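Local coordinates for protein-tyrosine-phosphatase (Shewanella sp., PDB 2Z72) that hydrolyses phosphotyrosine as a cold-active phosphatase and carries a two-zinc site within a calcineurin-like phosphoesterase fold, at residues Ser212-Arg217 against Asn252-Tyr257. Residues are numbered along the deposited sequence; the frame is centred on the assembly and turned at random.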
ATOM      1  N   SER A 212     -12.352  11.361 -15.321  1.00 16.20           N
ATOM      2  CA  SER A 212     -13.460  11.094 -16.255  1.00 17.11           C
ATOM      3  C   SER A 212     -12.998  10.250 -17.421  1.00 17.04           C
ATOM      4  O   SER A 212     -13.799   9.546 -18.070  1.00 17.31           O
ATOM      5  CB  SER A 212     -14.044  12.429 -16.719  1.00 21.55           C
ATOM      6  OG  SER A 212     -14.838  12.927 -15.624  1.00 27.06           O
ATOM      7  N   GLU A 213     -11.701  10.241 -17.706  1.00 16.34           N
ATOM      8  CA  GLU A 213     -11.144   9.350 -18.787  1.00 16.47           C
ATOM      9  C   GLU A 213     -11.410   7.893 -18.505  1.00 14.87           C
ATOM     10  O   GLU A 213     -11.522   7.116 -19.466  1.00 17.58           O
ATOM     11  CB  GLU A 213      -9.652   9.654 -18.996  1.00 17.29           C
ATOM     12  CG  GLU A 213      -8.950   8.844 -20.061  1.00 19.19           C
ATOM     13  CD  GLU A 213      -7.586   9.327 -20.470  1.00 19.43           C
ATOM     14  OE1 GLU A 213      -7.153  10.304 -19.843  1.00 19.49           O
ATOM     15  OE2 GLU A 213      -6.969   8.623 -21.334  1.00 20.75           O
ATOM     16  N   TRP A 214     -11.488   7.473 -17.236  1.00 14.76           N
ATOM     17  CA  TRP A 214     -11.874   6.106 -16.919  1.00 14.16           C
ATOM     18  C   TRP A 214     -13.191   5.718 -17.626  1.00 16.84           C
ATOM     19  O   TRP A 214     -13.385   4.634 -18.124  1.00 15.99           O
ATOM     20  CB  TRP A 214     -12.010   5.975 -15.376  1.00 14.00           C
ATOM     21  CG  TRP A 214     -12.574   4.638 -14.927  1.00 13.05           C
ATOM     22  CD1 TRP A 214     -13.885   4.201 -14.867  1.00 14.23           C
ATOM     23  CD2 TRP A 214     -11.791   3.535 -14.446  1.00 11.48           C
ATOM     24  NE1 TRP A 214     -13.992   2.946 -14.406  1.00 13.05           N
ATOM     25  CE2 TRP A 214     -12.700   2.501 -14.138  1.00 12.00           C
ATOM     26  CE3 TRP A 214     -10.409   3.311 -14.257  1.00 13.45           C
ATOM     27  CZ2 TRP A 214     -12.279   1.301 -13.660  1.00 11.91           C
ATOM     28  CZ3 TRP A 214     -10.029   2.096 -13.768  1.00 13.03           C
ATOM     29  CH2 TRP A 214     -10.922   1.081 -13.458  1.00 12.82           C
ATOM     30  N   ILE A 215     -14.150   6.638 -17.502  1.00 17.00           N
ATOM     31  CA  ILE A 215     -15.517   6.427 -18.026  1.00 16.62           C
ATOM     32  C   ILE A 215     -15.543   6.358 -19.526  1.00 16.86           C
ATOM     33  O   ILE A 215     -16.143   5.504 -20.136  1.00 17.75           O
ATOM     34  CB  ILE A 215     -16.450   7.551 -17.490  1.00 17.06           C
ATOM     35  CG1 ILE A 215     -16.511   7.588 -15.957  1.00 17.95           C
ATOM     36  CG2 ILE A 215     -17.798   7.408 -18.142  1.00 20.70           C
ATOM     37  CD1 ILE A 215     -17.357   8.661 -15.325  1.00 21.05           C
ATOM     38  N   SER A 216     -14.771   7.274 -20.120  1.00 16.75           N
ATOM     39  CA  SER A 216     -14.777   7.282 -21.594  1.00 18.91           C
ATOM     40  C   SER A 216     -14.089   6.050 -22.157  1.00 17.78           C
ATOM     41  O   SER A 216     -14.497   5.596 -23.252  1.00 20.17           O
ATOM     42  CB  SER A 216     -14.233   8.554 -22.200  0.57 24.58           C
ATOM     43  OG  SER A 216     -12.924   8.765 -21.762  0.57 18.92           O
ATOM     44  N   ARG A 217     -13.102   5.488 -21.461  1.00 17.40           N
ATOM     45  CA  ARG A 217     -12.446   4.245 -21.849  1.00 17.47           C
ATOM     46  C   ARG A 217     -13.216   2.983 -21.458  1.00 17.18           C
ATOM     47  O   ARG A 217     -12.767   1.909 -21.796  1.00 20.65           O
ATOM     48  CB  ARG A 217     -11.041   4.189 -21.238  1.00 19.18           C
ATOM     49  CG  ARG A 217     -10.136   5.271 -21.900  1.00 19.09           C
ATOM     50  CD  ARG A 217      -8.708   5.057 -21.444  1.00 21.23           C
ATOM     51  NE  ARG A 217      -7.866   6.081 -22.102  1.00 20.64           N
ATOM     52  CZ  ARG A 217      -7.355   5.941 -23.312  1.00 24.95           C
ATOM     53  NH1 ARG A 217      -7.532   4.859 -24.050  1.00 32.58           N
ATOM     54  NH2 ARG A 217      -6.626   6.931 -23.808  1.00 31.59           N
ATOM     55  N   ASN A 252      -2.882  10.945 -15.607  1.00 14.85           N
ATOM     56  CA  ASN A 252      -4.320  11.122 -15.393  1.00 14.06           C
ATOM     57  C   ASN A 252      -4.984   9.869 -14.838  1.00 12.34           C
ATOM     58  O   ASN A 252      -6.222   9.806 -14.693  1.00 13.57           O
ATOM     59  CB  ASN A 252      -5.031  11.471 -16.724  1.00 16.93           C
ATOM     60  CG  ASN A 252      -6.360  12.197 -16.509  1.00 18.93           C
ATOM     61  OD1 ASN A 252      -6.608  13.040 -15.652  1.00 20.26           O
ATOM     62  ND2 ASN A 252      -7.348  11.871 -17.341  1.00 19.35           N
ATOM     63  N   GLY A 253      -4.188   8.820 -14.579  1.00 11.74           N
ATOM     64  CA  GLY A 253      -4.707   7.527 -14.232  1.00 10.88           C
ATOM     65  C   GLY A 253      -4.830   7.298 -12.737  1.00 10.41           C
ATOM     66  O   GLY A 253      -4.546   8.186 -11.906  1.00 10.51           O
ATOM     67  N   PRO A 254      -5.338   6.122 -12.386  1.00  9.20           N
ATOM     68  CA  PRO A 254      -5.687   5.894 -10.993  1.00  9.73           C
ATOM     69  C   PRO A 254      -4.597   6.069  -9.959  1.00  8.93           C
ATOM     70  O   PRO A 254      -4.948   6.344  -8.802  1.00  9.38           O
ATOM     71  CB  PRO A 254      -6.170   4.419 -11.044  1.00  9.88           C
ATOM     72  CG  PRO A 254      -6.784   4.256 -12.415  1.00 10.53           C
ATOM     73  CD  PRO A 254      -5.915   5.120 -13.317  1.00 10.07           C
ATOM     74  N   THR A 255      -3.332   5.863 -10.305  1.00  9.37           N
ATOM     75  CA  THR A 255      -2.278   5.963  -9.311  1.00  9.26           C
ATOM     76  C   THR A 255      -1.522   7.287  -9.304  1.00  9.38           C
ATOM     77  O   THR A 255      -0.751   7.513  -8.383  1.00 10.40           O
ATOM     78  CB  THR A 255      -1.270   4.820  -9.460  1.00  9.43           C
ATOM     79  OG1 THR A 255      -0.728   4.876 -10.768  1.00 10.71           O
ATOM     80  CG2 THR A 255      -1.931   3.479  -9.204  1.00 10.44           C
ATOM     81  N   TRP A 256      -1.843   8.197 -10.217  1.00 10.13           N
ATOM     82  CA  TRP A 256      -1.212   9.523 -10.229  1.00 10.41           C
ATOM     83  C   TRP A 256      -2.190  10.665 -10.168  1.00 10.73           C
ATOM     84  O   TRP A 256      -1.797  11.788  -9.853  1.00 11.48           O
ATOM     85  CB  TRP A 256      -0.352   9.690 -11.475  1.00 10.76           C
ATOM     86  CG  TRP A 256       0.927   8.957 -11.498  1.00 10.75           C
ATOM     87  CD1 TRP A 256       1.152   7.664 -11.914  1.00 12.07           C
ATOM     88  CD2 TRP A 256       2.189   9.443 -11.081  1.00 10.85           C
ATOM     89  NE1 TRP A 256       2.460   7.331 -11.806  1.00 11.66           N
ATOM     90  CE2 TRP A 256       3.144   8.410 -11.286  1.00 11.55           C
ATOM     91  CE3 TRP A 256       2.667  10.644 -10.581  1.00 13.51           C
ATOM     92  CZ2 TRP A 256       4.496   8.554 -10.993  1.00 12.07           C
ATOM     93  CZ3 TRP A 256       3.991  10.787 -10.285  1.00 12.82           C
ATOM     94  CH2 TRP A 256       4.912   9.750 -10.485  1.00 14.62           C
ATOM     95  N   TYR A 257      -3.466  10.462 -10.520  1.00 10.97           N
ATOM     96  CA  TYR A 257      -4.390  11.566 -10.671  1.00 11.13           C
ATOM     97  C   TYR A 257      -4.565  12.344  -9.396  1.00 11.74           C
ATOM     98  O   TYR A 257      -4.820  11.758  -8.352  1.00 13.34           O
ATOM     99  CB  TYR A 257      -5.738  10.986 -11.072  1.00 12.70           C
ATOM    100  CG  TYR A 257      -6.827  12.007 -11.365  1.00 12.03           C
ATOM    101  CD1 TYR A 257      -6.659  12.993 -12.356  1.00 14.29           C
ATOM    102  CD2 TYR A 257      -8.035  11.943 -10.675  1.00 15.06           C
ATOM    103  CE1 TYR A 257      -7.687  13.893 -12.623  1.00 16.52           C
ATOM    104  CE2 TYR A 257      -9.036  12.859 -10.968  1.00 15.45           C
ATOM    105  CZ  TYR A 257      -8.857  13.831 -11.918  1.00 15.40           C
ATOM    106  OH  TYR A 257      -9.893  14.700 -12.179  1.00 20.41           O
TER
HETATM  107  O   HOH W   1     -11.618  14.045 -14.523  1.00 25.92           O
HETATM  108  O   HOH W   2     -10.230  12.903 -17.464  1.00 22.59           O
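Glu-213 and Asn-252 join the short helix 212-216 to the loop that follows helix 243-249 in this calcineurin-like phosphoesterase fold. The loop passes near the metal centre: the side chain of Pro-254 lies about 11 Å from a zinc ion. Asn-252 ND2 donates a nearly straight hydrogen bond to Glu-213 OE1, 3.0 Å long with an angle of 161° at the hydrogen. OE1 is met on its anti side, and the carboxylate and amide planes are turned 41° apart. Glu-213 reaches across because CG stands anti to the backbone N (chi1 -180°) and the chain beyond is extended. Its other oxygen, OE2, takes both NE and NH2 of Arg-217 in a side-on salt bridge, and Arg-217 also pairs with Asp-243. With an alanine here, Asn-252 would probably lose this acceptor and Arg-217 one of its carboxylate partners. Deeper in, Pro-254 CG packs obliquely against the indole of Trp-214, 4.1 Å from CZ3. Phe-277 and His-276 also meet that indole. Two waters bridge the segments. One links Ser-212 N to Tyr-257 OH; the other accepts from Glu-213 N and from Asn-252 ND2, at 3.1 Å each.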